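Local coordinates for protein N-acetyltransferase (Staphylococcus aureus subsp. aureus, PDB 4LUA) that is a probable GNAT-family N-acetyltransferase, expected to transfer an acetyl group from acetyl-coenzyme A to an amine substrate not yet identified, at residues E28-S33 / T120-N125; Y35-T40 / N146-G151; A71-R76 / L85-F90; G142-A147 / E157-Y162. All blocks are in the same frame, centred on the assembly; numbering follows the deposited sequence.

Contact 1: E28-S33 / T120-N125; sequences EFTQDS and TSIVSN
T30 O is met by two neighbouring residues of strand 117-123. V123 N donates to it over 2.9 Å, the N-H nearly straight (168°) and the donor almost in line with the C=O bond (178°), and the CA-H of I122 makes a longer contact with the same oxygen. T30 brings its side chain to the strand as well: CB rests 3.2 Å from S121 O, and CG2 meets I122 CG1 at 4.2 Å, the two side chains crossing at about a right angle. The hydroxyl is spent on its own loop. With chi1 at 63°, OG1 lies between the backbone N and the carbonyl carbon, where it donates to E28 OE1 over 2.6 Å on the syn side of the carboxylate. T30 N reaches that same oxygen from above the carboxylate plane, so two donors of one residue grip E28 OE1, while E28 OE2 accepts N89 N. A type I turn, closed by Q31 N to E28 O at 3.0 Å, shapes the loop at this point. Beyond it V123 CG2 packs on Q31 CA at 3.7 Å. Two waters extend the join: one links Q31 NE2 with S121 OG, the other donates to D32 OD1 and accepts from N125 ND2. The other polar ends are held within the loop, Q31 OE1 by Q37 N and D32 OD2 by Y35 N. Since F29 pairs with the backbone of N89 while T30 pairs with V123, the loop bridges the two central strands 83-91 and 117-123, whose splaying apart is the hallmark of the GNAT fold.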
# COMPACT_ATOMS: atom_id res chain seq x y z
N GLU A 28 -4.60 -0.59 8.04
CA GLU A 28 -4.07 -0.38 6.68
C GLU A 28 -4.75 0.85 6.08
O GLU A 28 -5.95 1.04 6.25
CB GLU A 28 -4.37 -1.62 5.84
CG GLU A 28 -3.43 -1.90 4.67
CD GLU A 28 -3.85 -1.25 3.37
OE1 GLU A 28 -4.90 -0.63 3.31
OE2 GLU A 28 -3.07 -1.39 2.39
N PHE A 29 -3.96 1.70 5.39
CA PHE A 29 -4.47 3.03 4.98
C PHE A 29 -5.73 3.01 4.10
O PHE A 29 -6.52 3.97 4.18
CB PHE A 29 -3.31 3.69 4.20
CG PHE A 29 -3.60 5.12 3.77
CD1 PHE A 29 -3.34 6.16 4.65
CD2 PHE A 29 -4.08 5.37 2.49
CE1 PHE A 29 -3.58 7.52 4.23
CE2 PHE A 29 -4.33 6.71 2.10
CZ PHE A 29 -4.08 7.73 2.96
N THR A 30 -5.91 1.96 3.30
CA THR A 30 -7.10 1.88 2.43
C THR A 30 -8.17 1.01 2.97
O THR A 30 -9.20 0.84 2.30
CB THR A 30 -6.72 1.30 1.03
OG1 THR A 30 -6.22 -0.04 1.12
CG2 THR A 30 -5.62 2.18 0.41
N GLN A 31 -8.01 0.44 4.18
CA GLN A 31 -9.03 -0.45 4.73
C GLN A 31 -9.79 0.24 5.86
O GLN A 31 -9.96 1.46 5.83
CB GLN A 31 -8.42 -1.78 5.15
CG GLN A 31 -7.76 -2.42 3.94
CD GLN A 31 -7.05 -3.74 4.21
OE1 GLN A 31 -6.89 -4.22 5.36
NE2 GLN A 31 -6.57 -4.33 3.10
N ASP A 32 -10.31 -0.51 6.83
CA ASP A 32 -11.17 0.12 7.81
C ASP A 32 -10.43 0.39 9.13
O ASP A 32 -9.46 -0.27 9.47
CB ASP A 32 -12.37 -0.83 8.05
CG ASP A 32 -13.34 -0.32 9.09
OD1 ASP A 32 -14.13 0.60 8.73
OD2 ASP A 32 -13.39 -0.85 10.25
N SER A 33 -10.91 1.39 9.86
CA SER A 33 -10.32 1.80 11.13
C SER A 33 -10.33 0.73 12.19
O SER A 33 -9.45 0.70 13.08
CB SER A 33 -11.06 3.07 11.62
OG SER A 33 -12.38 2.81 11.99
N THR A 120 -5.09 0.40 -7.20
CA THR A 120 -5.21 0.34 -5.75
C THR A 120 -6.69 0.09 -5.44
O THR A 120 -7.60 0.48 -6.19
CB THR A 120 -4.71 1.70 -5.09
OG1 THR A 120 -4.50 1.49 -3.69
CG2 THR A 120 -5.70 2.88 -5.31
N SER A 121 -6.96 -0.60 -4.31
CA SER A 121 -8.33 -0.89 -3.88
C SER A 121 -8.57 -0.19 -2.53
O SER A 121 -7.64 -0.10 -1.70
CB SER A 121 -8.59 -2.42 -3.73
OG SER A 121 -7.57 -2.94 -2.85
N ILE A 122 -9.79 0.34 -2.37
CA ILE A 122 -10.07 1.15 -1.14
C ILE A 122 -11.43 0.72 -0.64
O ILE A 122 -12.44 0.68 -1.39
CB ILE A 122 -10.10 2.67 -1.50
CG1 ILE A 122 -8.78 3.08 -2.17
CG2 ILE A 122 -10.33 3.53 -0.21
CD1 ILE A 122 -8.77 4.58 -2.60
N VAL A 123 -11.53 0.42 0.67
CA VAL A 123 -12.85 0.07 1.18
C VAL A 123 -13.84 1.19 0.94
O VAL A 123 -13.51 2.40 1.01
CB VAL A 123 -12.74 -0.25 2.68
CG1 VAL A 123 -14.12 -0.28 3.34
CG2 VAL A 123 -11.99 -1.61 2.85
N SER A 124 -15.06 0.82 0.62
CA SER A 124 -15.95 1.79 -0.02
C SER A 124 -16.34 3.04 0.72
O SER A 124 -16.67 4.03 0.06
CB SER A 124 -17.16 1.09 -0.59
OG SER A 124 -17.96 0.63 0.46
N ASN A 125 -16.31 3.04 2.06
CA ASN A 125 -16.68 4.29 2.74
C ASN A 125 -15.43 5.02 3.22
O ASN A 125 -15.57 6.06 3.89
CB ASN A 125 -17.61 3.98 3.89
CG ASN A 125 -16.96 3.02 4.90
OD1 ASN A 125 -16.01 2.27 4.58
ND2 ASN A 125 -17.49 3.04 6.14
O HOH W 1 -7.47 -3.29 0.33
O HOH W 2 -16.84 0.74 8.13

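Contact 2: Y35-T40 / N146-G151; sequences YSQTMT and NAIKIG
I150 supplies the largest share of the touching surface, and its two branches divide the work against Y35 and S36. CG2, anti to the backbone N, presses on the main chain at S36 C at 3.5 Å and also meets Y35 CB at 3.9 Å. CD1, at the end of the other branch, lies 3.7 Å from Y35 O. Two residues earlier on the strand, I148 CD1 approaches Q37 NE2 at 3.8 Å, the glutamine and isoleucine crossing at about a right angle. All of this is van der Waals packing: methyls against a peptide backbone and an amide end. I148 and I150 point the same way, toward the loop, because they stand two residues apart on one strand. That strand, 139-150, turns a corner at N146 and then carries a classic beta bulge, A147 and I148 both facing F155 across the hairpin. After the corner, the strand runs past the loop between helices 15-25 and 41-48 of the GNAT domain. Polar bonds from residues 28-32 help to position the loop. Q37 N donates to Q31 OE1, and Q31 NE2 probably bonds to Q37 OE1, so the Q31 amide grips Q37 at both its backbone N and its side-chain oxygen. A bend at chi2 (-146°) places Q37 CD, from which NE2 extends to I148. S36 OG takes E28 N and also bonds D32 O, while D32 OD2 accepts Y35 N. On the strand side, F155 packs against I150. At the far end of the loop T40 OG1 caps L43 N at the start of helix 41-48.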
# COMPACT_ATOMS: atom_id res chain seq x y z
N TYR A 35 -11.43 -2.80 11.12
CA TYR A 35 -11.14 -4.04 10.39
C TYR A 35 -10.05 -3.81 9.34
O TYR A 35 -10.28 -3.12 8.36
CB TYR A 35 -12.38 -4.58 9.71
CG TYR A 35 -13.48 -4.94 10.69
CD1 TYR A 35 -13.42 -6.12 11.44
CD2 TYR A 35 -14.61 -4.12 10.84
CE1 TYR A 35 -14.44 -6.46 12.30
CE2 TYR A 35 -15.63 -4.47 11.70
CZ TYR A 35 -15.54 -5.62 12.42
OH TYR A 35 -16.55 -5.98 13.29
N SER A 36 -8.86 -4.36 9.59
CA SER A 36 -7.74 -4.35 8.62
C SER A 36 -7.11 -5.72 8.65
O SER A 36 -7.11 -6.41 9.68
CB SER A 36 -6.64 -3.29 8.92
OG SER A 36 -7.09 -2.02 8.53
N GLN A 37 -6.54 -6.12 7.52
CA GLN A 37 -6.07 -7.49 7.44
C GLN A 37 -4.80 -7.61 8.27
O GLN A 37 -3.95 -6.68 8.32
CB GLN A 37 -5.85 -7.94 5.98
CG GLN A 37 -4.65 -7.32 5.29
CD GLN A 37 -4.89 -7.08 3.79
OE1 GLN A 37 -4.33 -6.14 3.19
NE2 GLN A 37 -5.73 -7.92 3.17
N THR A 38 -4.69 -8.75 8.93
CA THR A 38 -3.54 -9.05 9.76
C THR A 38 -2.39 -9.63 8.94
O THR A 38 -2.59 -10.32 7.94
CB THR A 38 -3.98 -9.99 10.87
OG1 THR A 38 -4.49 -9.17 11.93
CG2 THR A 38 -2.83 -10.84 11.40
N MET A 39 -1.18 -9.29 9.36
CA MET A 39 0.02 -9.62 8.62
C MET A 39 0.69 -10.79 9.36
O MET A 39 1.32 -10.62 10.40
CB MET A 39 0.93 -8.39 8.55
CG MET A 39 0.21 -7.14 8.04
SD MET A 39 -0.05 -7.34 6.29
CE MET A 39 1.63 -7.27 5.83
N THR A 40 0.53 -11.99 8.81
CA THR A 40 1.05 -13.18 9.46
C THR A 40 2.55 -13.28 9.18
O THR A 40 3.03 -12.66 8.23
CB THR A 40 0.38 -14.42 8.91
OG1 THR A 40 0.91 -14.73 7.62
CG2 THR A 40 -1.10 -14.19 8.82
N ASN A 146 -18.16 -7.08 -2.01
CA ASN A 146 -17.50 -8.20 -1.32
C ASN A 146 -16.10 -8.45 -1.91
O ASN A 146 -15.70 -9.61 -2.18
CB ASN A 146 -18.37 -9.45 -1.43
CG ASN A 146 -19.76 -9.22 -0.88
OD1 ASN A 146 -19.91 -8.63 0.20
ND2 ASN A 146 -20.78 -9.63 -1.63
N ALA A 147 -15.37 -7.37 -2.15
CA ALA A 147 -14.09 -7.44 -2.85
C ALA A 147 -13.03 -7.96 -1.92
O ALA A 147 -12.02 -8.50 -2.39
CB ALA A 147 -13.71 -6.07 -3.37
N ILE A 148 -13.21 -7.76 -0.61
CA ILE A 148 -12.18 -8.24 0.30
C ILE A 148 -12.82 -8.83 1.54
O ILE A 148 -13.86 -8.35 1.97
CB ILE A 148 -11.20 -7.09 0.67
CG1 ILE A 148 -10.07 -7.60 1.53
CG2 ILE A 148 -11.89 -5.99 1.46
CD1 ILE A 148 -8.89 -6.54 1.66
N LYS A 149 -12.22 -9.87 2.10
CA LYS A 149 -12.73 -10.42 3.36
C LYS A 149 -11.69 -10.19 4.44
O LYS A 149 -10.55 -10.69 4.33
CB LYS A 149 -12.99 -11.92 3.22
CG LYS A 149 -13.72 -12.53 4.40
CD LYS A 149 -14.02 -14.02 4.12
CE LYS A 149 -14.88 -14.60 5.21
NZ LYS A 149 -14.94 -16.08 5.12
N ILE A 150 -12.07 -9.47 5.50
CA ILE A 150 -11.14 -9.16 6.58
C ILE A 150 -11.62 -9.88 7.80
O ILE A 150 -12.63 -9.50 8.40
CB ILE A 150 -11.05 -7.63 6.80
CG1 ILE A 150 -10.53 -6.96 5.52
CG2 ILE A 150 -10.17 -7.30 8.02
CD1 ILE A 150 -10.73 -5.39 5.45
N GLY A 151 -10.91 -10.95 8.15
CA GLY A 151 -11.34 -11.83 9.21
C GLY A 151 -12.57 -12.53 8.70
O GLY A 151 -12.49 -13.21 7.67

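Contact 3: A71-R76 / L85-F90; sequences ALEQIR and LIKYNF
A71 puts its methyl CB at the edge of the Y88 ring, near the ring plane and 4.1 Å from CD2. On the same face chi1 (176°) sets E73 CG anti to the backbone N, and the extended chain beyond CG carries the carboxylate to K87, where E73 OE2 uses its syn lone pair in a salt bridge to K87 NZ at 3.2 Å. K87 CD approaches that oxygen more closely still, which makes the exact placing of the two chain ends doubtful. The lysine chain bends at chi3. K87 CB lies over one face of the Y88 ring, offset toward its rim. At the other end of the contact I75 CG1 packs on L85 CD1 at 4.2 Å. On the face of L72 and I86, L72 CD1 settles over the backbone at L85 O, 3.8 Å away, and only grazes I86 CG1. Beneath these side chains four antiparallel bonds pair A71 with K87 and E73 with L85, the straightest being E73 N to L85 O at 2.9 Å (175°). Y88 departs from extended geometry with a positive phi of 53°, beyond the paired residues. The hairpin of strands 65-75 and 83-91 is flanked by strand 55-62, which packs on A71 and L72, by strand 117-123 beside L72 and L85, and by helix 15-25 against Y88 and F90.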
# COMPACT_ATOMS: atom_id res chain seq x y z
N ALA A 71 3.69 -1.95 -0.53
CA ALA A 71 4.25 -2.97 -1.43
C ALA A 71 3.59 -2.82 -2.83
O ALA A 71 2.43 -2.39 -2.99
CB ALA A 71 3.97 -4.32 -0.83
N LEU A 72 4.38 -3.15 -3.84
CA LEU A 72 3.90 -3.13 -5.19
C LEU A 72 3.99 -4.60 -5.60
O LEU A 72 5.08 -5.18 -5.74
CB LEU A 72 4.84 -2.22 -6.01
CG LEU A 72 4.52 -2.05 -7.47
CD1 LEU A 72 3.08 -1.54 -7.64
CD2 LEU A 72 5.55 -1.08 -8.13
N GLU A 73 2.82 -5.19 -5.85
CA GLU A 73 2.74 -6.62 -6.17
C GLU A 73 2.39 -6.75 -7.64
O GLU A 73 1.41 -6.15 -8.11
CB GLU A 73 1.69 -7.33 -5.27
CG GLU A 73 1.52 -8.82 -5.65
CD GLU A 73 0.48 -9.56 -4.81
OE1 GLU A 73 0.37 -10.80 -4.95
OE2 GLU A 73 -0.24 -8.91 -4.02
N GLN A 74 3.18 -7.50 -8.40
CA GLN A 74 2.80 -7.78 -9.77
C GLN A 74 1.99 -9.09 -9.79
O GLN A 74 2.50 -10.16 -9.38
CB GLN A 74 4.06 -7.92 -10.65
CG GLN A 74 3.95 -7.31 -12.06
CD GLN A 74 5.21 -6.54 -12.49
OE1 GLN A 74 6.11 -6.28 -11.68
NE2 GLN A 74 5.27 -6.17 -13.77
N ILE A 75 0.77 -9.01 -10.29
CA ILE A 75 -0.06 -10.19 -10.54
C ILE A 75 0.32 -10.79 -11.90
O ILE A 75 0.12 -10.12 -12.93
CB ILE A 75 -1.54 -9.83 -10.65
CG1 ILE A 75 -2.03 -9.16 -9.37
CG2 ILE A 75 -2.32 -11.08 -10.94
CD1 ILE A 75 -1.56 -9.87 -8.11
N ARG A 76 0.82 -12.02 -11.92
CA ARG A 76 1.13 -12.67 -13.20
C ARG A 76 0.13 -13.76 -13.65
O ARG A 76 -0.61 -14.31 -12.84
CB ARG A 76 2.56 -13.24 -13.23
CG ARG A 76 2.93 -13.83 -14.61
CD ARG A 76 4.36 -14.37 -14.68
NE ARG A 76 5.36 -13.33 -14.46
CZ ARG A 76 6.12 -13.23 -13.36
NH1 ARG A 76 5.99 -14.13 -12.39
NH2 ARG A 76 7.00 -12.24 -13.24
N LEU A 85 -0.36 -3.92 -8.32
CA LEU A 85 -1.29 -3.44 -7.27
C LEU A 85 -0.52 -2.89 -6.13
O LEU A 85 0.45 -3.48 -5.71
CB LEU A 85 -2.12 -4.61 -6.69
CG LEU A 85 -3.43 -4.98 -7.39
CD1 LEU A 85 -3.28 -5.17 -8.87
CD2 LEU A 85 -3.98 -6.25 -6.72
N ILE A 86 -1.01 -1.79 -5.58
CA ILE A 86 -0.41 -1.30 -4.32
C ILE A 86 -1.16 -1.98 -3.19
O ILE A 86 -2.41 -2.03 -3.21
CB ILE A 86 -0.57 0.24 -4.24
CG1 ILE A 86 0.20 0.90 -5.36
CG2 ILE A 86 -0.11 0.72 -2.80
CD1 ILE A 86 -0.15 2.40 -5.52
N LYS A 87 -0.40 -2.54 -2.26
CA LYS A 87 -0.93 -3.34 -1.14
C LYS A 87 -0.15 -3.03 0.12
O LYS A 87 0.97 -2.47 0.09
CB LYS A 87 -0.77 -4.88 -1.47
CG LYS A 87 -1.77 -5.26 -2.54
CD LYS A 87 -1.80 -6.74 -2.79
CE LYS A 87 -2.99 -7.41 -2.12
NZ LYS A 87 -2.78 -8.89 -2.07
N TYR A 88 -0.71 -3.49 1.24
CA TYR A 88 0.03 -3.51 2.53
C TYR A 88 0.60 -2.13 2.85
O TYR A 88 1.79 -1.99 3.19
CB TYR A 88 1.14 -4.57 2.52
CG TYR A 88 0.59 -5.92 2.09
CD1 TYR A 88 -0.52 -6.47 2.70
CD2 TYR A 88 1.18 -6.61 1.04
CE1 TYR A 88 -1.03 -7.71 2.28
CE2 TYR A 88 0.68 -7.84 0.62
CZ TYR A 88 -0.44 -8.35 1.24
OH TYR A 88 -0.94 -9.59 0.83
N ASN A 89 -0.26 -1.12 2.80
CA ASN A 89 0.17 0.28 3.03
C ASN A 89 -0.18 0.62 4.47
O ASN A 89 -1.36 0.83 4.81
CB ASN A 89 -0.58 1.14 2.02
CG ASN A 89 -0.22 2.66 2.07
OD1 ASN A 89 -1.04 3.48 1.65
ND2 ASN A 89 0.94 3.04 2.63
N PHE A 90 0.84 0.61 5.34
CA PHE A 90 0.63 0.98 6.75
C PHE A 90 1.47 2.20 7.03
O PHE A 90 2.68 2.20 6.76
CB PHE A 90 1.11 -0.19 7.66
CG PHE A 90 0.28 -1.43 7.50
CD1 PHE A 90 -0.82 -1.67 8.30
CD2 PHE A 90 0.64 -2.37 6.54
CE1 PHE A 90 -1.61 -2.84 8.15
CE2 PHE A 90 -0.13 -3.54 6.38
CZ PHE A 90 -1.24 -3.78 7.18

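Contact 4: G142-A147 / E157-Y162; sequences GFEKNA and EHWLFY
W159 NE1 donates to E144 OE1 over 2.9 Å, tying indole to carboxylate across the hairpin of strands 139-150 and 153-163, the antiparallel pair near the C-terminal end of the GNAT domain. The two side chains lie side by side and point the same way. Their planes are nearly coplanar, 26° apart; OE1 stands at the indole edge, a little out of the ring plane, and accepts through its anti lone pair. E144 CB meets that edge too, 3.7 Å from W159 NE1. In the glutamate chi1 (-172°) sets CG anti to the backbone N, and the extended chain beyond it runs beside the ring. Backbone bonds set this register. E144 N to E157 O, 2.8 Å, is nearly straight at 172°, and E157 N returns the bond to E144 O. G142 and W159 form the other hydrogen-bonded pair, W159 N reaching G142 O at 2.8 Å. The glycine brings no side chain, and W159 CB lies beside its backbone. Between these pairs F143 and H158 form a non-hydrogen-bonded pair on the opposite face, their rings oblique with centroids 5.4 Å apart; F143 CD1 comes nearest at H158 NE2, 3.6 Å away, and G142 O lies at the imidazole edge. S124 packs against both rings. Strand 117-123 covers the other flank of strand 153-163, I122 pairing with H158. Past the corner at K145 and N146, A147 CB touches E157 OE1 at 3.3 Å.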
# COMPACT_ATOMS: atom_id res chain seq x y z
N GLY A 142 -13.66 1.33 -10.80
CA GLY A 142 -14.98 0.77 -10.57
C GLY A 142 -15.27 0.44 -9.12
O GLY A 142 -14.56 0.95 -8.22
N PHE A 143 -16.27 -0.39 -8.89
CA PHE A 143 -16.78 -0.70 -7.53
C PHE A 143 -17.06 -2.18 -7.53
O PHE A 143 -17.83 -2.71 -8.39
CB PHE A 143 -18.06 0.10 -7.23
CG PHE A 143 -18.76 -0.30 -5.94
CD1 PHE A 143 -18.34 0.22 -4.72
CD2 PHE A 143 -19.85 -1.14 -5.97
CE1 PHE A 143 -19.01 -0.15 -3.51
CE2 PHE A 143 -20.52 -1.54 -4.79
CZ PHE A 143 -20.09 -1.02 -3.56
N GLU A 144 -16.42 -2.89 -6.61
CA GLU A 144 -16.59 -4.33 -6.52
C GLU A 144 -17.26 -4.70 -5.18
O GLU A 144 -16.76 -4.35 -4.12
CB GLU A 144 -15.24 -4.99 -6.62
CG GLU A 144 -15.40 -6.52 -6.72
CD GLU A 144 -14.07 -7.27 -6.71
OE1 GLU A 144 -12.98 -6.65 -6.69
OE2 GLU A 144 -14.10 -8.52 -6.68
N LYS A 145 -18.38 -5.42 -5.22
CA LYS A 145 -19.04 -5.88 -3.98
C LYS A 145 -18.24 -7.04 -3.35
O LYS A 145 -17.68 -7.87 -4.09
CB LYS A 145 -20.47 -6.35 -4.28
CG LYS A 145 -21.39 -5.19 -4.54
CD LYS A 145 -22.54 -5.17 -3.55
CE LYS A 145 -23.34 -6.47 -3.58
NZ LYS A 145 -24.44 -6.46 -2.56
N ASN A 146 -18.16 -7.08 -2.01
CA ASN A 146 -17.50 -8.20 -1.32
C ASN A 146 -16.10 -8.45 -1.91
O ASN A 146 -15.70 -9.61 -2.18
CB ASN A 146 -18.37 -9.45 -1.43
CG ASN A 146 -19.76 -9.22 -0.88
OD1 ASN A 146 -19.91 -8.63 0.20
ND2 ASN A 146 -20.78 -9.63 -1.63
N ALA A 147 -15.37 -7.37 -2.15
CA ALA A 147 -14.09 -7.44 -2.85
C ALA A 147 -13.03 -7.96 -1.92
O ALA A 147 -12.02 -8.50 -2.39
CB ALA A 147 -13.71 -6.07 -3.37
N GLU A 157 -15.30 -2.58 -2.23
CA GLU A 157 -14.18 -1.69 -2.50
C GLU A 157 -14.34 -0.92 -3.78
O GLU A 157 -14.91 -1.45 -4.78
CB GLU A 157 -12.89 -2.48 -2.62
CG GLU A 157 -12.47 -3.10 -1.29
CD GLU A 157 -11.14 -3.70 -1.36
OE1 GLU A 157 -10.93 -4.67 -2.14
OE2 GLU A 157 -10.26 -3.20 -0.63
N HIS A 158 -13.80 0.29 -3.78
CA HIS A 158 -13.56 1.03 -5.03
C HIS A 158 -12.20 0.59 -5.57
O HIS A 158 -11.24 0.36 -4.81
CB HIS A 158 -13.56 2.54 -4.85
CG HIS A 158 -14.92 3.08 -4.56
ND1 HIS A 158 -15.26 3.59 -3.32
CD2 HIS A 158 -16.05 3.11 -5.31
CE1 HIS A 158 -16.53 3.95 -3.34
NE2 HIS A 158 -17.06 3.62 -4.51
N TRP A 159 -12.10 0.50 -6.90
CA TRP A 159 -10.81 0.26 -7.51
C TRP A 159 -10.45 1.54 -8.26
O TRP A 159 -11.27 2.13 -8.94
CB TRP A 159 -10.96 -0.86 -8.58
CG TRP A 159 -10.96 -2.20 -7.92
CD1 TRP A 159 -12.07 -2.98 -7.55
CD2 TRP A 159 -9.79 -2.92 -7.52
NE1 TRP A 159 -11.61 -4.15 -6.97
CE2 TRP A 159 -10.23 -4.14 -6.92
CE3 TRP A 159 -8.42 -2.66 -7.61
CZ2 TRP A 159 -9.32 -5.10 -6.42
CZ3 TRP A 159 -7.51 -3.62 -7.13
CH2 TRP A 159 -7.99 -4.82 -6.53
N LEU A 160 -9.19 1.99 -8.11
CA LEU A 160 -8.70 3.16 -8.82
C LEU A 160 -7.45 2.76 -9.58
O LEU A 160 -6.78 1.81 -9.20
CB LEU A 160 -8.28 4.25 -7.78
CG LEU A 160 -9.47 5.03 -7.15
CD1 LEU A 160 -10.21 4.17 -6.11
CD2 LEU A 160 -8.92 6.33 -6.42
N PHE A 161 -7.12 3.53 -10.60
CA PHE A 161 -5.92 3.23 -11.37
C PHE A 161 -5.16 4.51 -11.66
O PHE A 161 -5.74 5.61 -11.73
CB PHE A 161 -6.27 2.53 -12.70
CG PHE A 161 -6.93 3.45 -13.71
CD1 PHE A 161 -6.18 4.21 -14.61
CD2 PHE A 161 -8.32 3.54 -13.73
CE1 PHE A 161 -6.82 5.08 -15.54
CE2 PHE A 161 -8.98 4.40 -14.66
CZ PHE A 161 -8.22 5.15 -15.56
N TYR A 162 -3.85 4.35 -11.94
CA TYR A 162 -3.05 5.46 -12.45
C TYR A 162 -2.50 5.03 -13.79
O TYR A 162 -1.83 3.97 -13.91
CB TYR A 162 -1.89 5.75 -11.45
CG TYR A 162 -1.10 6.98 -11.82
CD1 TYR A 162 -0.15 6.93 -12.81
CD2 TYR A 162 -1.28 8.17 -11.12
CE1 TYR A 162 0.56 8.06 -13.16
CE2 TYR A 162 -0.57 9.32 -11.46
CZ TYR A 162 0.34 9.25 -12.48
OH TYR A 162 1.09 10.36 -12.88

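Overall arrangement
Contact 1 sits between the others. Its loop bonds to the strand of contact 3 through F29 N and N89 O (2.8 Å), and its strand pairs with that of contact 4 through I122 O and H158 N (2.8 Å); its centre lies about 10 Å from those of contacts 2 and 4 and about 14 Å from that of contact 3. The loop of contacts 1 and 2 is continuous, and contacts 2 and 4 share N146 and A147 at the corner of strand 139-150. Contacts 3 and 4 meet at L85 CD2 and W159 CH2 (4.3 Å). In GNAT enzymes the pantetheine arm of acetyl-coenzyme A inserts between the splayed central strands; by analogy loop 28-33, which joins them here, probably lies near that site.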